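Long-range contacts in M152 protein (Murid herpesvirus 1, PDB 4G59), which binds the stress-induced ligand RAE-1 gamma through an MHC class I-like fold and probably serves viral immune evasion: residues Y4-F10 with Y259-S265; V197-M201 with F248-I252; Y84-F89 with D144-Y148. The contacts are given in a common frame with arbitrary orientation. Residues are numbered along the deposited sequence.

Interaction 1: residues Y4-F10 with Y259-S265; sequences YMDVRIF and YATVKYS
An antiparallel strand pairing edges an immunoglobulin-like β-sandwich, the membrane-proximal type of domain in MHC class I-like chains: the N-terminal strand, within Y4-F10, lies beside that within Y259-S265. M5-F10 and Y259-Y264 are extended, while Y4 (psi -34°) turns off the strand; the axes run 4.7 Å apart at 165°. D6-K263, R8-T261 and F10-Y259 are hydrogen-bonded pairs; M5-Y264, V7-V262 and I9-A260 are non-hydrogen-bonded. D6 N to K263 O is 2.9 Å, with a weak return bond; R8 N to T261 O is 3.1 Å and T261 N to R8 O 2.9 Å; F10 N to Y259 O is 2.7 Å and Y259 N to F10 O 2.9 Å. V7, I9, A260 and V262 share one face, V7 also reaching Y186 of the facing sheet, so small and branched apolar residues suit it. The opposite face is more polar: D6 OD2 lies 3.1 Å from K263 NZ in a salt bridge, the lysine end less surely placed. Y4 CD1 meets Y264 CE2 at 3.6 Å, and Y264 OH bonds to S190. At the other end F10 (m) and Y259 (p) have nearly parallel, slid-apart rings, with F10 CB 3.7 Å from the Y259 ring centroid in a CH-π contact.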
ATOM      1  N   TYR B   4      27.547  10.840  10.372  1.00 70.02           N
ATOM      2  CA  TYR B   4      27.309  11.984   9.500  1.00 67.19           C
ATOM      3  C   TYR B   4      26.026  12.704   9.909  1.00 64.98           C
ATOM      4  O   TYR B   4      25.927  13.935   9.811  1.00 63.58           O
ATOM      5  CB  TYR B   4      27.250  11.526   8.032  1.00 63.15           C
ATOM      6  CG  TYR B   4      26.202  10.474   7.744  1.00 54.87           C
ATOM      7  CD1 TYR B   4      25.040  10.799   7.056  1.00 55.76           C
ATOM      8  CD2 TYR B   4      26.372   9.160   8.158  1.00 61.27           C
ATOM      9  CE1 TYR B   4      24.065   9.845   6.792  1.00 52.73           C
ATOM     10  CE2 TYR B   4      25.399   8.191   7.902  1.00 63.00           C
ATOM     11  CZ  TYR B   4      24.243   8.543   7.218  1.00 56.79           C
ATOM     12  OH  TYR B   4      23.268   7.601   6.962  1.00 43.30           O
ATOM     13  N   MET B   5      25.059  11.910  10.374  1.00 64.29           N
ATOM     14  CA  MET B   5      23.769  12.400  10.871  1.00 60.63           C
ATOM     15  C   MET B   5      23.743  12.351  12.382  1.00 58.70           C
ATOM     16  O   MET B   5      24.504  11.600  12.994  1.00 56.08           O
ATOM     17  CB  MET B   5      22.634  11.512  10.366  1.00 54.46           C
ATOM     18  CG  MET B   5      22.811  10.052  10.712  1.00 51.65           C
ATOM     19  SD  MET B   5      21.372   8.961  10.560  1.00 38.07           S
ATOM     20  CE  MET B   5      22.029   7.624  11.577  1.00 42.84           C
ATOM     21  N   ASP B   6      22.878  13.148  12.998  1.00 50.66           N
ATOM     22  CA  ASP B   6      22.618  12.909  14.416  1.00 56.49           C
ATOM     23  C   ASP B   6      21.151  12.593  14.704  1.00 52.06           C
ATOM     24  O   ASP B   6      20.231  13.177  14.113  1.00 45.53           O
ATOM     25  CB  ASP B   6      23.213  13.978  15.353  1.00 65.51           C
ATOM     26  CG  ASP B   6      22.559  15.325  15.204  1.00 69.59           C
ATOM     27  OD1 ASP B   6      21.623  15.643  15.970  1.00 73.29           O
ATOM     28  OD2 ASP B   6      22.999  16.081  14.323  1.00 76.41           O
ATOM     29  N   VAL B   7      20.967  11.625  15.595  1.00 52.07           N
ATOM     30  CA  VAL B   7      19.660  11.135  15.996  1.00 48.87           C
ATOM     31  C   VAL B   7      19.460  11.490  17.463  1.00 50.62           C
ATOM     32  O   VAL B   7      20.161  10.961  18.339  1.00 52.88           O
ATOM     33  CB  VAL B   7      19.590   9.602  15.827  1.00 46.12           C
ATOM     34  CG1 VAL B   7      18.237   9.061  16.277  1.00 41.42           C
ATOM     35  CG2 VAL B   7      19.872   9.218  14.380  1.00 42.21           C
ATOM     36  N   ARG B   8      18.522  12.396  17.729  1.00 47.49           N
ATOM     37  CA  ARG B   8      18.168  12.763  19.097  1.00 48.89           C
ATOM     38  C   ARG B   8      16.873  12.049  19.475  1.00 42.36           C
ATOM     39  O   ARG B   8      15.890  12.057  18.717  1.00 44.54           O
ATOM     40  CB  ARG B   8      18.004  14.281  19.236  1.00 88.04           C
ATOM     41  CG  ARG B   8      19.298  15.080  19.106  1.00 88.04           C
ATOM     42  CD  ARG B   8      19.059  16.594  19.181  1.00 88.04           C
ATOM     43  NE  ARG B   8      18.702  17.195  17.891  1.00 93.79           N
ATOM     44  CZ  ARG B   8      17.534  17.777  17.620  1.00 88.97           C
ATOM     45  NH1 ARG B   8      16.587  17.854  18.542  1.00 88.04           N
ATOM     46  NH2 ARG B   8      17.309  18.289  16.418  1.00 94.70           N
ATOM     47  N   ILE B   9      16.861  11.436  20.648  1.00 42.50           N
ATOM     48  CA  ILE B   9      15.684  10.703  21.081  1.00 42.54           C
ATOM     49  C   ILE B   9      14.974  11.405  22.236  1.00 41.21           C
ATOM     50  O   ILE B   9      15.604  11.753  23.227  1.00 44.52           O
ATOM     51  CB  ILE B   9      16.059   9.267  21.436  1.00 39.82           C
ATOM     52  CG1 ILE B   9      16.521   8.568  20.170  1.00 38.39           C
ATOM     53  CG2 ILE B   9      14.868   8.528  22.050  1.00 39.03           C
ATOM     54  CD1 ILE B   9      17.242   7.269  20.414  1.00 41.94           C
ATOM     55  N   PHE B  10      13.671  11.622  22.101  1.00 39.31           N
ATOM     56  CA  PHE B  10      12.916  12.340  23.121  1.00 40.02           C
ATOM     57  C   PHE B  10      11.874  11.427  23.739  1.00 41.41           C
ATOM     58  O   PHE B  10      11.013  10.889  23.050  1.00 44.10           O
ATOM     59  CB  PHE B  10      12.261  13.598  22.532  1.00 45.20           C
ATOM     60  CG  PHE B  10      13.246  14.550  21.905  1.00 52.65           C
ATOM     61  CD1 PHE B  10      13.895  15.513  22.675  1.00 64.24           C
ATOM     62  CD2 PHE B  10      13.551  14.470  20.555  1.00 50.11           C
ATOM     63  CE1 PHE B  10      14.823  16.388  22.098  1.00 63.99           C
ATOM     64  CE2 PHE B  10      14.468  15.345  19.978  1.00 56.21           C
ATOM     65  CZ  PHE B  10      15.101  16.302  20.755  1.00 59.21           C
ATOM     66  N   TYR B 259       9.783  10.127  20.522  1.00 32.40           N
ATOM     67  CA  TYR B 259      10.012  10.490  19.130  1.00 31.50           C
ATOM     68  C   TYR B 259      11.481  10.764  18.913  1.00 36.93           C
ATOM     69  O   TYR B 259      12.190  11.126  19.857  1.00 38.24           O
ATOM     70  CB  TYR B 259       9.147  11.673  18.694  1.00 37.86           C
ATOM     71  CG  TYR B 259       9.439  12.987  19.372  1.00 40.79           C
ATOM     72  CD1 TYR B 259      10.325  13.902  18.812  1.00 42.23           C
ATOM     73  CD2 TYR B 259       8.800  13.334  20.557  1.00 40.92           C
ATOM     74  CE1 TYR B 259      10.577  15.122  19.422  1.00 47.16           C
ATOM     75  CE2 TYR B 259       9.050  14.549  21.175  1.00 45.38           C
ATOM     76  CZ  TYR B 259       9.938  15.436  20.605  1.00 50.50           C
ATOM     77  OH  TYR B 259      10.178  16.637  21.228  1.00 65.70           O
ATOM     78  N   ALA B 260      11.946  10.580  17.675  1.00 35.60           N
ATOM     79  CA  ALA B 260      13.345  10.818  17.348  1.00 31.90           C
ATOM     80  C   ALA B 260      13.453  11.827  16.219  1.00 40.66           C
ATOM     81  O   ALA B 260      12.653  11.817  15.279  1.00 40.00           O
ATOM     82  CB  ALA B 260      14.029   9.526  16.958  1.00 34.70           C
ATOM     83  N   THR B 261      14.442  12.709  16.305  1.00 43.26           N
ATOM     84  CA  THR B 261      14.704  13.615  15.198  1.00 44.25           C
ATOM     85  C   THR B 261      15.917  13.049  14.481  1.00 45.36           C
ATOM     86  O   THR B 261      16.864  12.561  15.135  1.00 35.46           O
ATOM     87  CB  THR B 261      14.984  15.051  15.673  1.00 45.62           C
ATOM     88  OG1 THR B 261      16.100  15.031  16.565  1.00 52.30           O
ATOM     89  CG2 THR B 261      13.799  15.606  16.423  1.00 43.63           C
ATOM     90  N   VAL B 262      15.878  13.083  13.148  1.00 38.60           N
ATOM     91  CA  VAL B 262      16.997  12.588  12.361  1.00 38.59           C
ATOM     92  C   VAL B 262      17.330  13.691  11.385  1.00 39.88           C
ATOM     93  O   VAL B 262      16.446  14.169  10.669  1.00 42.68           O
ATOM     94  CB  VAL B 262      16.649  11.318  11.569  1.00 32.23           C
ATOM     95  CG1 VAL B 262      17.914  10.662  11.067  1.00 32.63           C
ATOM     96  CG2 VAL B 262      15.839  10.336  12.406  1.00 27.89           C
ATOM     97  N   LYS B 263      18.597  14.100  11.358  1.00 40.45           N
ATOM     98  CA  LYS B 263      19.014  15.188  10.481  1.00 41.73           C
ATOM     99  C   LYS B 263      20.514  15.189  10.324  1.00 42.78           C
ATOM    100  O   LYS B 263      21.188  14.381  10.957  1.00 50.23           O
ATOM    101  CB  LYS B 263      18.572  16.516  11.065  1.00 53.04           C
ATOM    102  CG  LYS B 263      19.268  16.838  12.344  1.00 56.56           C
ATOM    103  CD  LYS B 263      18.985  18.268  12.719  1.00 69.09           C
ATOM    104  CE  LYS B 263      19.877  18.673  13.877  1.00 95.58           C
ATOM    105  NZ  LYS B 263      21.351  18.604  13.589  1.00 80.02           N
ATOM    106  N   TYR B 264      21.043  16.066   9.474  1.00 49.88           N
ATOM    107  CA  TYR B 264      22.495  16.196   9.318  1.00 59.27           C
ATOM    108  C   TYR B 264      23.059  17.296  10.245  1.00 60.67           C
ATOM    109  O   TYR B 264      22.411  18.331  10.461  1.00 57.01           O
ATOM    110  CB  TYR B 264      22.851  16.547   7.867  1.00 53.73           C
ATOM    111  CG  TYR B 264      22.519  15.521   6.801  1.00 48.78           C
ATOM    112  CD1 TYR B 264      21.506  15.760   5.879  1.00 41.22           C
ATOM    113  CD2 TYR B 264      23.256  14.343   6.677  1.00 48.98           C
ATOM    114  CE1 TYR B 264      21.207  14.838   4.876  1.00 44.73           C
ATOM    115  CE2 TYR B 264      22.969  13.408   5.680  1.00 45.38           C
ATOM    116  CZ  TYR B 264      21.941  13.664   4.780  1.00 49.70           C
ATOM    117  OH  TYR B 264      21.655  12.743   3.783  1.00 47.20           O
ATOM    118  N   SER B 265      24.255  17.086  10.788  1.00 65.51           N
ATOM    119  CA  SER B 265      24.959  18.180  11.478  1.00 83.22           C
ATOM    120  C   SER B 265      26.441  18.188  11.152  1.00 82.13           C
ATOM    121  O   SER B 265      26.965  17.181  10.670  1.00 77.68           O
ATOM    122  CB  SER B 265      24.755  18.140  12.998  1.00 81.55           C
ATOM    123  OG  SER B 265      23.530  18.742  13.382  1.00 72.50           O
TER
HETATM  124  O   HOH W   1      18.332  15.164  15.442  1.00 51.38           O

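Interaction 2: residues V197-M201 with F248-I252; sequences VSCTM and FAFVI
Residues V197-M201 form a continuous extended strand, and F248-I252 run extended in nearly the same N-to-C direction, with 250-252 in strand. The strand axes are 9.1 Å apart and inclined by 21°, too far for backbone pairing and right for two sheets packed face to face. C199 lies nearest F250, with CA atoms 7.1 Å apart, and M201 nearest I252, at 8.5 Å. Alternation of the strand sends V197, C199 and M201 toward the partner, while S198 and T200 turn away; there T200 OG1 bonds to E234. F248, F250 and I252 point back in reply. The two segments belong to the opposing sheets of the immunoglobulin-like sandwich, where strands 196-203 and 250-253 correspond to B and F. A disulfide commonly joins these strands in immunoglobulin domains; in this contact C199 faces a phenylalanine. With C199 in t and F250 in m (chi2 -90°), C199 CB sits 3.4 Å from the F250 ring centroid, over its face in a CH-π contact, and C199 SG is 4.3 Å from that centroid in an oblique sulfur-aromatic contact. V197, also t, brings CG1 to the ring edge at F250 CE2 (4.0 Å) and to F248 CZ (4.1 Å); F248 takes chi1 p. Unbranched and flexible, M201 extends through two t torsions until its SD is 4.0 Å from I252 CG2, while I252 CD1 reaches C199 SG at 4.3 Å.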
ATOM      1  N   VAL B 197      16.090  13.593  -0.625  1.00 33.95           N
ATOM      2  CA  VAL B 197      16.646  13.006   0.586  1.00 30.26           C
ATOM      3  C   VAL B 197      15.650  11.968   1.099  1.00 30.81           C
ATOM      4  O   VAL B 197      14.451  12.245   1.192  1.00 33.65           O
ATOM      5  CB  VAL B 197      16.863  14.064   1.674  1.00 32.58           C
ATOM      6  CG1 VAL B 197      17.437  13.421   2.944  1.00 32.11           C
ATOM      7  CG2 VAL B 197      17.796  15.157   1.173  1.00 31.56           C
ATOM      8  N   SER B 198      16.134  10.774   1.415  1.00 27.53           N
ATOM      9  CA  SER B 198      15.287   9.757   2.040  1.00 30.29           C
ATOM     10  C   SER B 198      15.677   9.630   3.502  1.00 34.25           C
ATOM     11  O   SER B 198      16.858   9.825   3.853  1.00 32.85           O
ATOM     12  CB  SER B 198      15.454   8.390   1.367  1.00 30.72           C
ATOM     13  OG  SER B 198      16.790   7.918   1.464  1.00 32.06           O
ATOM     14  N   CYS B 199      14.699   9.330   4.358  1.00 32.05           N
ATOM     15  CA  CYS B 199      14.998   8.957   5.749  1.00 33.51           C
ATOM     16  C   CYS B 199      14.430   7.574   6.017  1.00 31.79           C
ATOM     17  O   CYS B 199      13.262   7.306   5.691  1.00 27.88           O
ATOM     18  CB  CYS B 199      14.378   9.962   6.722  1.00 28.83           C
ATOM     19  SG  CYS B 199      14.686   9.614   8.490  1.00 30.02           S
ATOM     20  N   THR B 200      15.233   6.701   6.626  1.00 32.73           N
ATOM     21  CA  THR B 200      14.787   5.319   6.877  1.00 31.42           C
ATOM     22  C   THR B 200      14.957   4.874   8.331  1.00 27.44           C
ATOM     23  O   THR B 200      16.018   5.105   8.932  1.00 29.33           O
ATOM     24  CB  THR B 200      15.540   4.336   5.977  1.00 32.88           C
ATOM     25  OG1 THR B 200      15.420   4.756   4.616  1.00 33.52           O
ATOM     26  CG2 THR B 200      14.960   2.931   6.096  1.00 33.21           C
ATOM     27  N   MET B 201      13.914   4.259   8.889  1.00 24.72           N
ATOM     28  CA  MET B 201      14.014   3.557  10.164  1.00 30.12           C
ATOM     29  C   MET B 201      13.695   2.061   9.996  1.00 32.77           C
ATOM     30  O   MET B 201      12.580   1.691   9.587  1.00 31.40           O
ATOM     31  CB  MET B 201      13.084   4.141  11.213  1.00 23.04           C
ATOM     32  CG  MET B 201      13.318   3.480  12.560  1.00 28.02           C
ATOM     33  SD  MET B 201      12.357   4.225  13.884  1.00 41.10           S
ATOM     34  CE  MET B 201      10.759   3.461  13.611  1.00 25.36           C
ATOM     35  N   PHE B 248      16.595  21.000   7.748  1.00 66.54           N
ATOM     36  CA  PHE B 248      15.370  20.240   7.922  1.00 62.69           C
ATOM     37  C   PHE B 248      15.641  19.132   8.924  1.00 50.31           C
ATOM     38  O   PHE B 248      16.794  18.751   9.157  1.00 48.52           O
ATOM     39  CB  PHE B 248      14.950  19.617   6.590  1.00 50.66           C
ATOM     40  CG  PHE B 248      15.983  18.693   6.016  1.00 52.11           C
ATOM     41  CD1 PHE B 248      15.976  17.341   6.324  1.00 42.34           C
ATOM     42  CD2 PHE B 248      16.968  19.178   5.177  1.00 55.50           C
ATOM     43  CE1 PHE B 248      16.924  16.505   5.803  1.00 39.74           C
ATOM     44  CE2 PHE B 248      17.912  18.340   4.655  1.00 43.01           C
ATOM     45  CZ  PHE B 248      17.894  17.007   4.970  1.00 40.68           C
ATOM     46  N   ALA B 249      14.583  18.602   9.517  1.00 42.31           N
ATOM     47  CA  ALA B 249      14.744  17.396  10.313  1.00 43.82           C
ATOM     48  C   ALA B 249      13.547  16.503  10.133  1.00 40.53           C
ATOM     49  O   ALA B 249      12.402  16.973  10.081  1.00 40.95           O
ATOM     50  CB  ALA B 249      14.962  17.721  11.785  1.00 44.13           C
ATOM     51  N   PHE B 250      13.814  15.207  10.018  1.00 34.91           N
ATOM     52  CA  PHE B 250      12.726  14.244   9.984  1.00 34.47           C
ATOM     53  C   PHE B 250      12.343  13.959  11.418  1.00 35.35           C
ATOM     54  O   PHE B 250      13.214  13.772  12.264  1.00 33.62           O
ATOM     55  CB  PHE B 250      13.185  12.959   9.301  1.00 29.61           C
ATOM     56  CG  PHE B 250      13.380  13.104   7.809  1.00 28.20           C
ATOM     57  CD1 PHE B 250      12.336  12.858   6.945  1.00 27.25           C
ATOM     58  CD2 PHE B 250      14.609  13.476   7.281  1.00 30.91           C
ATOM     59  CE1 PHE B 250      12.503  12.982   5.571  1.00 33.78           C
ATOM     60  CE2 PHE B 250      14.789  13.613   5.893  1.00 32.92           C
ATOM     61  CZ  PHE B 250      13.735  13.363   5.041  1.00 31.54           C
ATOM     62  N   VAL B 251      11.045  13.942  11.705  1.00 39.45           N
ATOM     63  CA  VAL B 251      10.573  13.536  13.026  1.00 37.50           C
ATOM     64  C   VAL B 251       9.828  12.220  12.896  1.00 34.20           C
ATOM     65  O   VAL B 251       8.919  12.087  12.070  1.00 33.75           O
ATOM     66  CB  VAL B 251       9.669  14.590  13.691  1.00 39.70           C
ATOM     67  CG1 VAL B 251       9.253  14.126  15.089  1.00 38.00           C
ATOM     68  CG2 VAL B 251      10.398  15.909  13.782  1.00 34.86           C
ATOM     69  N   ILE B 252      10.251  11.248  13.703  1.00 35.43           N
ATOM     70  CA  ILE B 252       9.654   9.926  13.714  1.00 32.81           C
ATOM     71  C   ILE B 252       9.040   9.749  15.080  1.00 31.47           C
ATOM     72  O   ILE B 252       9.738   9.831  16.089  1.00 34.81           O
ATOM     73  CB  ILE B 252      10.720   8.856  13.511  1.00 29.43           C
ATOM     74  CG1 ILE B 252      11.410   9.045  12.165  1.00 31.89           C
ATOM     75  CG2 ILE B 252      10.098   7.497  13.543  1.00 26.73           C
ATOM     76  CD1 ILE B 252      12.662   8.176  11.980  1.00 32.54           C
TER

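Interaction 3: residues Y84-F89 with D144-Y148; sequences YIMNVF and DIARY
The C-terminal part of helix 68-89 runs almost antiparallel to helix 142-148: the local axes are 11.2 Å apart at 161°, leaving room for aromatic rings. V88 N bonds to Y84 O (3.0 Å) and Y148 N to D144 O (3.1 Å), with a wider π-type turn at 85-89. Y84 comes first, its CA 7.1 Å from that of Y148. With chi1 t and chi2 32° its ring lies in an offset stack on Y148 (m), centroids 4.3 Å apart and planes at 15°; Y84 CD1 is 3.2 Å from Y148 CG, and Y148 CB stands 3.6 Å from the Y84 ring centroid, over its face in a CH-π contact. Y84 OH comes 3.8 Å from I145 CA and bonds to Q112 of the sheet beneath, so tyrosine supplies a flat face and a polar tip. One turn on, V88 (t) fits its branches between D144 and Y148: CG1 is 4.0 Å from D144 CB and CG2 3.6 Å from Y148 CE2. F89 CZ meets I145 CG1 at 4.2 Å. These helices correspond to those flanking the groove in MHC class I proteins, and the contact probably lies at one end of it. D144 OD1 forms a salt bridge with R147 NE (2.9 Å) within its own helix. With Y84 and D144 so engaged and no polar bond between the segments, the attraction is apolar and aromatic, resting on close fit.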
ATOM      1  N   TYR B  84     -20.145 -13.972  -2.200  1.00 51.11           N
ATOM      2  CA  TYR B  84     -20.624 -12.607  -2.408  1.00 52.37           C
ATOM      3  C   TYR B  84     -20.303 -12.124  -3.808  1.00 54.20           C
ATOM      4  O   TYR B  84     -21.192 -11.650  -4.520  1.00 50.70           O
ATOM      5  CB  TYR B  84     -19.985 -11.671  -1.389  1.00 48.12           C
ATOM      6  CG  TYR B  84     -20.314 -10.201  -1.554  1.00 45.08           C
ATOM      7  CD1 TYR B  84     -21.537  -9.782  -2.048  1.00 46.58           C
ATOM      8  CD2 TYR B  84     -19.391  -9.229  -1.200  1.00 46.65           C
ATOM      9  CE1 TYR B  84     -21.832  -8.431  -2.181  1.00 48.08           C
ATOM     10  CE2 TYR B  84     -19.673  -7.878  -1.338  1.00 44.04           C
ATOM     11  CZ  TYR B  84     -20.888  -7.487  -1.829  1.00 42.63           C
ATOM     12  OH  TYR B  84     -21.166  -6.146  -1.962  1.00 40.19           O
ATOM     13  N   ILE B  85     -19.034 -12.255  -4.191  1.00 52.23           N
ATOM     14  CA  ILE B  85     -18.559 -11.792  -5.490  1.00 54.36           C
ATOM     15  C   ILE B  85     -19.272 -12.489  -6.661  1.00 60.56           C
ATOM     16  O   ILE B  85     -19.766 -11.819  -7.583  1.00 61.67           O
ATOM     17  CB  ILE B  85     -17.020 -11.941  -5.612  1.00 54.85           C
ATOM     18  CG1 ILE B  85     -16.317 -10.773  -4.928  1.00 47.08           C
ATOM     19  CG2 ILE B  85     -16.597 -12.027  -7.074  1.00 59.97           C
ATOM     20  CD1 ILE B  85     -16.648  -9.425  -5.547  1.00 47.77           C
ATOM     21  N   MET B  86     -19.335 -13.820  -6.612  1.00 57.25           N
ATOM     22  CA  MET B  86     -19.998 -14.600  -7.658  1.00 60.85           C
ATOM     23  C   MET B  86     -21.509 -14.322  -7.752  1.00 61.02           C
ATOM     24  O   MET B  86     -22.017 -14.034  -8.833  1.00 68.81           O
ATOM     25  CB  MET B  86     -19.738 -16.104  -7.476  1.00 58.24           C
ATOM     26  CG  MET B  86     -18.275 -16.528  -7.616  1.00 61.59           C
ATOM     27  SD  MET B  86     -17.468 -16.004  -9.149  1.00 77.90           S
ATOM     28  CE  MET B  86     -18.165 -17.161 -10.328  1.00 73.56           C
ATOM     29  N   ASN B  87     -22.214 -14.402  -6.624  1.00 55.98           N
ATOM     30  CA  ASN B  87     -23.669 -14.220  -6.581  1.00 59.67           C
ATOM     31  C   ASN B  87     -24.191 -12.801  -6.832  1.00 60.63           C
ATOM     32  O   ASN B  87     -25.318 -12.636  -7.289  1.00 65.82           O
ATOM     33  CB  ASN B  87     -24.238 -14.716  -5.248  1.00 54.73           C
ATOM     34  CG  ASN B  87     -23.937 -16.178  -4.986  1.00 65.07           C
ATOM     35  OD1 ASN B  87     -23.463 -16.897  -5.866  1.00 74.00           O
ATOM     36  ND2 ASN B  87     -24.222 -16.629  -3.767  1.00 55.44           N
ATOM     37  N   VAL B  88     -23.393 -11.784  -6.515  1.00 58.29           N
ATOM     38  CA  VAL B  88     -23.854 -10.406  -6.628  1.00 57.82           C
ATOM     39  C   VAL B  88     -23.132  -9.627  -7.719  1.00 56.81           C
ATOM     40  O   VAL B  88     -23.769  -8.982  -8.551  1.00 61.41           O
ATOM     41  CB  VAL B  88     -23.754  -9.640  -5.286  1.00 55.84           C
ATOM     42  CG1 VAL B  88     -24.290  -8.204  -5.436  1.00 47.51           C
ATOM     43  CG2 VAL B  88     -24.517 -10.379  -4.198  1.00 47.85           C
ATOM     44  N   PHE B  89     -21.822  -9.503  -7.598  1.00 57.78           N
ATOM     45  CA  PHE B  89     -21.065  -8.804  -8.624  1.00 54.98           C
ATOM     46  C   PHE B  89     -20.876  -9.536  -9.949  1.00 60.27           C
ATOM     47  O   PHE B  89     -21.003  -8.957 -11.017  1.00 60.73           O
ATOM     48  CB  PHE B  89     -19.788  -8.218  -8.048  1.00 48.75           C
ATOM     49  CG  PHE B  89     -20.036  -6.985  -7.246  1.00 50.84           C
ATOM     50  CD1 PHE B  89     -20.051  -5.749  -7.854  1.00 45.81           C
ATOM     51  CD2 PHE B  89     -20.313  -7.063  -5.900  1.00 46.01           C
ATOM     52  CE1 PHE B  89     -20.295  -4.617  -7.133  1.00 46.29           C
ATOM     53  CE2 PHE B  89     -20.565  -5.930  -5.177  1.00 47.78           C
ATOM     54  CZ  PHE B  89     -20.558  -4.704  -5.797  1.00 45.22           C
ATOM     55  N   ASP B 144     -28.475  -5.335  -1.834  1.00 52.91           N
ATOM     56  CA  ASP B 144     -27.564  -6.468  -1.825  1.00 52.30           C
ATOM     57  C   ASP B 144     -26.193  -6.127  -1.216  1.00 49.05           C
ATOM     58  O   ASP B 144     -25.625  -6.914  -0.445  1.00 48.96           O
ATOM     59  CB  ASP B 144     -27.397  -6.996  -3.250  1.00 52.77           C
ATOM     60  CG  ASP B 144     -28.315  -8.155  -3.551  1.00 56.23           C
ATOM     61  OD1 ASP B 144     -28.809  -8.769  -2.580  1.00 54.53           O
ATOM     62  OD2 ASP B 144     -28.524  -8.458  -4.756  1.00 55.85           O
ATOM     63  N   ILE B 145     -25.676  -4.953  -1.565  1.00 42.61           N
ATOM     64  CA  ILE B 145     -24.400  -4.478  -1.029  1.00 47.41           C
ATOM     65  C   ILE B 145     -24.461  -4.244   0.486  1.00 49.05           C
ATOM     66  O   ILE B 145     -23.552  -4.629   1.230  1.00 47.99           O
ATOM     67  CB  ILE B 145     -23.969  -3.190  -1.727  1.00 46.45           C
ATOM     68  CG1 ILE B 145     -23.654  -3.482  -3.194  1.00 42.75           C
ATOM     69  CG2 ILE B 145     -22.789  -2.544  -1.006  1.00 44.89           C
ATOM     70  CD1 ILE B 145     -23.605  -2.249  -4.057  1.00 37.39           C
ATOM     71  N   ALA B 146     -25.548  -3.630   0.930  1.00 47.81           N
ATOM     72  CA  ALA B 146     -25.757  -3.368   2.341  1.00 47.70           C
ATOM     73  C   ALA B 146     -25.846  -4.675   3.120  1.00 49.57           C
ATOM     74  O   ALA B 146     -25.305  -4.795   4.226  1.00 50.73           O
ATOM     75  CB  ALA B 146     -27.016  -2.537   2.533  1.00 46.09           C
ATOM     76  N   ARG B 147     -26.534  -5.659   2.554  1.00 46.63           N
ATOM     77  CA  ARG B 147     -26.795  -6.895   3.296  1.00 47.89           C
ATOM     78  C   ARG B 147     -25.495  -7.685   3.449  1.00 47.94           C
ATOM     79  O   ARG B 147     -25.253  -8.340   4.478  1.00 47.28           O
ATOM     80  CB  ARG B 147     -27.958  -7.702   2.665  1.00 48.29           C
ATOM     81  CG  ARG B 147     -27.583  -8.859   1.726  1.00 52.89           C
ATOM     82  CD  ARG B 147     -28.829  -9.558   1.087  1.00 49.92           C
ATOM     83  NE  ARG B 147     -29.596  -8.696   0.169  1.00 53.23           N
ATOM     84  CZ  ARG B 147     -30.786  -8.151   0.451  1.00 46.18           C
ATOM     85  NH1 ARG B 147     -31.368  -8.375   1.629  1.00 42.16           N
ATOM     86  NH2 ARG B 147     -31.396  -7.377  -0.435  1.00 40.28           N
ATOM     87  N   TYR B 148     -24.627  -7.579   2.445  1.00 49.05           N
ATOM     88  CA  TYR B 148     -23.325  -8.224   2.532  1.00 45.93           C
ATOM     89  C   TYR B 148     -22.346  -7.413   3.385  1.00 46.87           C
ATOM     90  O   TYR B 148     -21.340  -7.954   3.877  1.00 45.76           O
ATOM     91  CB  TYR B 148     -22.776  -8.532   1.144  1.00 45.42           C
ATOM     92  CG  TYR B 148     -23.347  -9.815   0.597  1.00 46.54           C
ATOM     93  CD1 TYR B 148     -22.764 -11.036   0.899  1.00 47.24           C
ATOM     94  CD2 TYR B 148     -24.484  -9.810  -0.205  1.00 49.22           C
ATOM     95  CE1 TYR B 148     -23.290 -12.219   0.409  1.00 51.22           C
ATOM     96  CE2 TYR B 148     -25.017 -10.984  -0.693  1.00 46.54           C
ATOM     97  CZ  TYR B 148     -24.419 -12.189  -0.385  1.00 53.15           C
ATOM     98  OH  TYR B 148     -24.956 -13.362  -0.873  1.00 54.05           O
TER

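How the interactions relate
Starting at the N terminus, residues 4-10 form a strand whose partner, 259-265, is nearly the last of the modelled chain, so interaction 1 closes a loop of almost the whole protein. Both other contacts nest within it. The chain next builds the platform, where interaction 3 joins two helices, closing before interaction 2 opens in the immunoglobulin-like domain. Interaction 2 joins that domain's two sheets, and interaction 1 adds an edge strand to one of them. These two touch directly through neighbouring strands 250-253 and 258-264, where A260 N lies 2.8 Å from I252 O, whereas interaction 3 is about 51 Å from interaction 1 between centres, across the molecule.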